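Local coordinates for ribosomal protein L11 methyltransferase (Lactobacillus delbrueckii subsp. bulgaricus ATCC BAA-365, PDB 3GRZ) that probably methylates lysine residues of ribosomal protein L11 with S-adenosyl-L-methionine as methyl donor, the chain being the C-terminal, cofactor-binding part of the enzyme, at residues T46-L49 with A50-I54; R56-V59 with K60-V64. One frame throughout, in Å; residues are numbered along the deposited sequence.

Contact 1 (T46-L49 with A50-I54); sequences TTQL and AMLGI
Two consecutive turns of helix 44-57 meet here, where the carbonyls of Thr46, Thr47, Gln48 and Leu49 take the amides of Ala50, Met51, Leu52 and Gly53 in an unbroken i to i+4 ladder. The bond from Ala50 N to Thr46 O, 3.1 Å long, is nearly straight (172° at the hydrogen). Met51 N to Thr47 O and Leu52 N to Gln48 O are both 2.9 Å, and Gly53 N closes the series on Leu49 O at 3.1 Å. Thr46 O is gripped twice, since the hydroxyl of Ser158 on strand 153-161 also bonds to it.

The side chains touch the preceding turn mainly at its carbonyl oxygens. Met51 CG stands beside its own backbone N (chi1 -73°), which brings it back over the preceding turn, 3.3 Å from Thr47 O; the chain, bent again at its next two torsions, leads away from the contact, and the side chain packs on Leu74 and Ala77 of helix 73-80. Leu52 folds back similarly, CG lying 3.3 Å from Gln48 O, while its CD1 meets CG of Gln48 at 4.3 Å. The Gln48 chain runs extended as far as CD, and its amide binds outward: NE2 to Leu8 O, OE1 to Arg56 NE of the second subunit. Leu49 and Leu52 both pack on Met183 of strand 177-185 and on Leu181 of the second subunit; Leu49 and Ala50 also touch Ser158.

At the first turn both threonine hydroxyls bond to Asn43 O, and Thr46 OG1 also bonds to ND2 of Asn132. Thr47 and Asn132 are predicted S-adenosyl-L-methionine ligands, consistent with this turn bordering the cofactor pocket of a Rossmann-like methyltransferase, its helix laid against the central sheet.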
ATOM      1  N   THR B  46     -10.935  -1.069   6.398  1.00 29.14           N
ATOM      2  CA  THR B  46      -9.946  -1.585   7.344  1.00 33.57           C
ATOM      3  C   THR B  46      -9.192  -2.766   6.754  1.00 37.66           C
ATOM      4  O   THR B  46      -7.992  -2.921   7.001  1.00 35.04           O
ATOM      5  CB  THR B  46     -10.563  -1.959   8.709  1.00 35.38           C
ATOM      6  OG1 THR B  46     -11.514  -3.010   8.528  1.00 33.44           O
ATOM      7  CG2 THR B  46     -11.250  -0.743   9.345  1.00 35.41           C
ATOM      8  N   THR B  47      -9.895  -3.570   5.948  1.00 30.19           N
ATOM      9  CA  THR B  47      -9.268  -4.655   5.208  1.00 28.14           C
ATOM     10  C   THR B  47      -8.190  -4.097   4.276  1.00 26.66           C
ATOM     11  O   THR B  47      -7.085  -4.607   4.263  1.00 26.66           O
ATOM     12  CB  THR B  47     -10.328  -5.506   4.436  1.00 24.87           C
ATOM     13  OG1 THR B  47     -11.148  -6.176   5.391  1.00 33.19           O
ATOM     14  CG2 THR B  47      -9.686  -6.552   3.544  1.00 32.37           C
ATOM     15  N   GLN B  48      -8.510  -3.044   3.520  1.00 29.71           N
ATOM     16  CA  GLN B  48      -7.547  -2.441   2.602  1.00 29.04           C
ATOM     17  C   GLN B  48      -6.303  -1.892   3.333  1.00 27.36           C
ATOM     18  O   GLN B  48      -5.193  -2.062   2.852  1.00 25.56           O
ATOM     19  CB  GLN B  48      -8.199  -1.327   1.779  1.00 35.54           C
ATOM     20  CG  GLN B  48      -7.255  -0.710   0.736  1.00 37.77           C
ATOM     21  CD  GLN B  48      -7.884   0.432  -0.027  1.00 36.12           C
ATOM     22  OE1 GLN B  48      -8.136   1.506   0.529  1.00 39.47           O
ATOM     23  NE2 GLN B  48      -8.154   0.204  -1.313  1.00 36.89           N
ATOM     24  N   LEU B  49      -6.491  -1.245   4.486  1.00 27.06           N
ATOM     25  CA  LEU B  49      -5.352  -0.689   5.241  1.00 29.60           C
ATOM     26  C   LEU B  49      -4.410  -1.800   5.669  1.00 28.89           C
ATOM     27  O   LEU B  49      -3.188  -1.718   5.454  1.00 29.42           O
ATOM     28  CB  LEU B  49      -5.821   0.154   6.444  1.00 30.25           C
ATOM     29  CG  LEU B  49      -6.698   1.377   6.100  1.00 34.74           C
ATOM     30  CD1 LEU B  49      -6.994   2.236   7.320  1.00 32.16           C
ATOM     31  CD2 LEU B  49      -6.081   2.211   4.975  1.00 32.81           C
ATOM     32  N   ALA B  50      -4.983  -2.860   6.237  1.00 30.02           N
ATOM     33  CA  ALA B  50      -4.206  -4.039   6.642  1.00 28.60           C
ATOM     34  C   ALA B  50      -3.473  -4.663   5.445  1.00 26.90           C
ATOM     35  O   ALA B  50      -2.274  -4.934   5.526  1.00 29.02           O
ATOM     36  CB  ALA B  50      -5.103  -5.064   7.339  1.00 29.64           C
ATOM     37  N   MET B  51      -4.178  -4.828   4.323  1.00 30.92           N
ATOM     38  CA  MET B  51      -3.577  -5.363   3.094  1.00 30.54           C
ATOM     39  C   MET B  51      -2.412  -4.558   2.538  1.00 31.58           C
ATOM     40  O   MET B  51      -1.433  -5.143   2.062  1.00 35.11           O
ATOM     41  CB  MET B  51      -4.622  -5.534   1.972  1.00 29.77           C
ATOM     42  CG  MET B  51      -5.582  -6.682   2.174  1.00 41.93           C
ATOM     43  SD  MET B  51      -4.764  -8.277   2.340  1.00 44.09           S
ATOM     44  CE  MET B  51      -3.434  -8.146   1.116  1.00 43.75           C
ATOM     45  N   LEU B  52      -2.526  -3.227   2.571  1.00 34.66           N
ATOM     46  CA  LEU B  52      -1.430  -2.342   2.136  1.00 31.67           C
ATOM     47  C   LEU B  52      -0.202  -2.517   3.022  1.00 31.58           C
ATOM     48  O   LEU B  52       0.926  -2.509   2.531  1.00 31.71           O
ATOM     49  CB  LEU B  52      -1.866  -0.874   2.116  1.00 38.38           C
ATOM     50  CG  LEU B  52      -2.907  -0.480   1.065  1.00 41.11           C
ATOM     51  CD1 LEU B  52      -3.340   0.992   1.217  1.00 41.51           C
ATOM     52  CD2 LEU B  52      -2.408  -0.769  -0.350  1.00 36.90           C
ATOM     53  N   GLY B  53      -0.431  -2.687   4.321  1.00 31.13           N
ATOM     54  CA  GLY B  53       0.648  -3.005   5.256  1.00 29.10           C
ATOM     55  C   GLY B  53       1.328  -4.332   4.960  1.00 27.83           C
ATOM     56  O   GLY B  53       2.553  -4.448   5.093  1.00 31.51           O
ATOM     57  N   ILE B  54       0.537  -5.345   4.586  1.00 29.29           N
ATOM     58  CA  ILE B  54       1.082  -6.669   4.265  1.00 29.63           C
ATOM     59  C   ILE B  54       1.879  -6.597   2.963  1.00 29.50           C
ATOM     60  O   ILE B  54       2.985  -7.141   2.868  1.00 28.96           O
ATOM     61  CB  ILE B  54      -0.013  -7.764   4.174  1.00 28.78           C
ATOM     62  CG1 ILE B  54      -0.735  -7.926   5.506  1.00 26.03           C
ATOM     63  CG2 ILE B  54       0.589  -9.122   3.756  1.00 23.52           C
ATOM     64  CD1 ILE B  54      -2.000  -8.802   5.419  1.00 28.42           C
TER

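Contact 2 (R56-V59 with K60-V64); sequences RAMV and KPLTV
The thioether of Met58 reaches across the inner side of the bend between Met58 and Leu62 and from one side meets both the backbone N and the CB of Leu62. SD lies 3.7 Å from Leu62 N in a weak N-H...S hydrogen bond, bent to 140°, and 3.9 Å from Leu62 CB. With CG anti to the backbone N (chi1 -158°) and bends at both following torsions, the chain curls so that its CE methyl comes within 4.1 Å of Val64 CG2, those two side chains passing at a slant. Leu62, turned toward the helix end, sends CD1 to 3.5 Å from Ala57 O. This is the connection from the C-terminus of helix 44-57 into strand 63-67, an inner strand of the seven-stranded sheet, between 85-90 and 126-132. Met58 leaves helical geometry as the centre of an inverse gamma turn, in which Val59 N bonds to Ala57 O at 2.8 Å. Lys60 lies at the exposed outer side of the bend, its chain extended beyond CG. Strand 126-132 covers the inner side through Leu128, against both Ala57 and Val64; Phe25 of the second subunit packs on Met58 and Pro61.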
ATOM      1  N   ARG B  56       3.400  -4.024   1.832  1.00 28.93           N
ATOM      2  CA  ARG B  56       4.616  -3.302   2.156  1.00 33.46           C
ATOM      3  C   ARG B  56       5.617  -4.213   2.852  1.00 31.07           C
ATOM      4  O   ARG B  56       6.803  -4.208   2.507  1.00 35.34           O
ATOM      5  CB  ARG B  56       4.278  -2.080   3.013  1.00 31.36           C
ATOM      6  CG  ARG B  56       5.460  -1.300   3.554  1.00 41.05           C
ATOM      7  CD  ARG B  56       4.966  -0.216   4.507  1.00 37.50           C
ATOM      8  NE  ARG B  56       6.048   0.455   5.211  1.00 36.66           N
ATOM      9  CZ  ARG B  56       6.610   0.008   6.332  1.00 41.34           C
ATOM     10  NH1 ARG B  56       7.600   0.685   6.900  1.00 41.16           N
ATOM     11  NH2 ARG B  56       6.200  -1.122   6.877  1.00 41.83           N
ATOM     12  N   ALA B  57       5.137  -4.996   3.822  1.00 31.64           N
ATOM     13  CA  ALA B  57       6.017  -5.812   4.664  1.00 28.71           C
ATOM     14  C   ALA B  57       6.575  -7.053   3.965  1.00 31.72           C
ATOM     15  O   ALA B  57       7.677  -7.483   4.278  1.00 29.48           O
ATOM     16  CB  ALA B  57       5.310  -6.215   5.974  1.00 27.82           C
ATOM     17  N   MET B  58       5.825  -7.632   3.021  1.00 28.62           N
ATOM     18  CA  MET B  58       6.198  -8.943   2.475  1.00 27.54           C
ATOM     19  C   MET B  58       7.222  -8.839   1.357  1.00 28.22           C
ATOM     20  O   MET B  58       6.928  -9.154   0.209  1.00 30.19           O
ATOM     21  CB  MET B  58       4.957  -9.773   2.046  1.00 27.03           C
ATOM     22  CG  MET B  58       5.197 -11.309   1.972  1.00 27.87           C
ATOM     23  SD  MET B  58       5.241 -12.227   3.551  1.00 21.62           S
ATOM     24  CE  MET B  58       3.479 -12.260   3.933  1.00 28.95           C
ATOM     25  N   VAL B  59       8.437  -8.423   1.709  1.00 31.03           N
ATOM     26  CA  VAL B  59       9.559  -8.351   0.750  1.00 31.05           C
ATOM     27  C   VAL B  59      10.293  -9.688   0.591  1.00 32.55           C
ATOM     28  O   VAL B  59      11.033  -9.889  -0.383  1.00 32.59           O
ATOM     29  CB  VAL B  59      10.584  -7.238   1.143  1.00 27.54           C
ATOM     30  CG1 VAL B  59       9.903  -5.867   1.140  1.00 24.94           C
ATOM     31  CG2 VAL B  59      11.216  -7.546   2.537  1.00 25.06           C
ATOM     32  N   LYS B  60      10.078 -10.590   1.551  1.00 32.41           N
ATOM     33  CA  LYS B  60      10.576 -11.966   1.509  1.00 30.60           C
ATOM     34  C   LYS B  60       9.523 -12.815   2.260  1.00 28.75           C
ATOM     35  O   LYS B  60       8.671 -12.233   2.943  1.00 27.86           O
ATOM     36  CB  LYS B  60      11.950 -12.048   2.186  1.00 30.44           C
ATOM     37  CG  LYS B  60      11.918 -11.792   3.689  1.00 29.90           C
ATOM     38  CD  LYS B  60      13.313 -11.863   4.306  1.00 31.75           C
ATOM     39  CE  LYS B  60      13.237 -11.702   5.802  1.00 44.87           C
ATOM     40  NZ  LYS B  60      14.589 -11.768   6.432  1.00 49.75           N
ATOM     41  N   PRO B  61       9.562 -14.170   2.133  1.00 27.14           N
ATOM     42  CA  PRO B  61       8.658 -15.008   2.950  1.00 28.56           C
ATOM     43  C   PRO B  61       8.836 -14.768   4.439  1.00 30.82           C
ATOM     44  O   PRO B  61       9.939 -14.894   4.969  1.00 33.19           O
ATOM     45  CB  PRO B  61       9.071 -16.439   2.576  1.00 28.17           C
ATOM     46  CG  PRO B  61       9.552 -16.306   1.192  1.00 26.06           C
ATOM     47  CD  PRO B  61      10.355 -15.015   1.220  1.00 26.44           C
ATOM     48  N   LEU B  62       7.743 -14.394   5.090  1.00 26.77           N
ATOM     49  CA  LEU B  62       7.718 -14.151   6.519  1.00 28.42           C
ATOM     50  C   LEU B  62       6.751 -15.119   7.165  1.00 31.72           C
ATOM     51  O   LEU B  62       5.762 -15.512   6.544  1.00 25.77           O
ATOM     52  CB  LEU B  62       7.243 -12.716   6.804  1.00 27.42           C
ATOM     53  CG  LEU B  62       8.010 -11.541   6.180  1.00 26.10           C
ATOM     54  CD1 LEU B  62       7.290 -10.235   6.477  1.00 29.43           C
ATOM     55  CD2 LEU B  62       9.468 -11.485   6.647  1.00 29.43           C
ATOM     56  N   THR B  63       7.029 -15.492   8.413  1.00 30.16           N
ATOM     57  CA  THR B  63       6.084 -16.267   9.200  1.00 31.19           C
ATOM     58  C   THR B  63       5.043 -15.314   9.807  1.00 32.80           C
ATOM     59  O   THR B  63       5.386 -14.254  10.335  1.00 28.71           O
ATOM     60  CB  THR B  63       6.790 -17.096  10.300  1.00 32.19           C
ATOM     61  OG1 THR B  63       7.479 -16.220  11.201  1.00 31.31           O
ATOM     62  CG2 THR B  63       7.785 -18.081   9.678  1.00 28.69           C
ATOM     63  N   VAL B  64       3.768 -15.693   9.698  1.00 29.33           N
ATOM     64  CA  VAL B  64       2.657 -14.780   9.980  1.00 29.03           C
ATOM     65  C   VAL B  64       1.720 -15.364  11.027  1.00 31.60           C
ATOM     66  O   VAL B  64       1.408 -16.556  10.975  1.00 30.36           O
ATOM     67  CB  VAL B  64       1.829 -14.463   8.684  1.00 25.06           C
ATOM     68  CG1 VAL B  64       0.632 -13.554   8.979  1.00 27.69           C
ATOM     69  CG2 VAL B  64       2.704 -13.862   7.579  1.00 31.31           C
TER

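Contact 1 lies within helix 44-57, and contact 2 follows it where that helix ends and the chain turns into strand 63-67, their centres about 14 Å apart. Contact 1 is buried near the middle of the chain and depends on regular backbone hydrogen bonding; its side chains spread to neighbouring elements and, at one end, include Thr47 of the predicted cofactor site. Contact 2 lies farther from the centre of the chain, its own centre about 12 Å away against 7 Å, and is partly buried, with an exposed lysine; there the helical ladder has ended, and sulfur and apolar side chains join helix end to strand. Both also touch the second subunit: contact 1 through a glutamine amide and leucines, contact 2 mainly through packing.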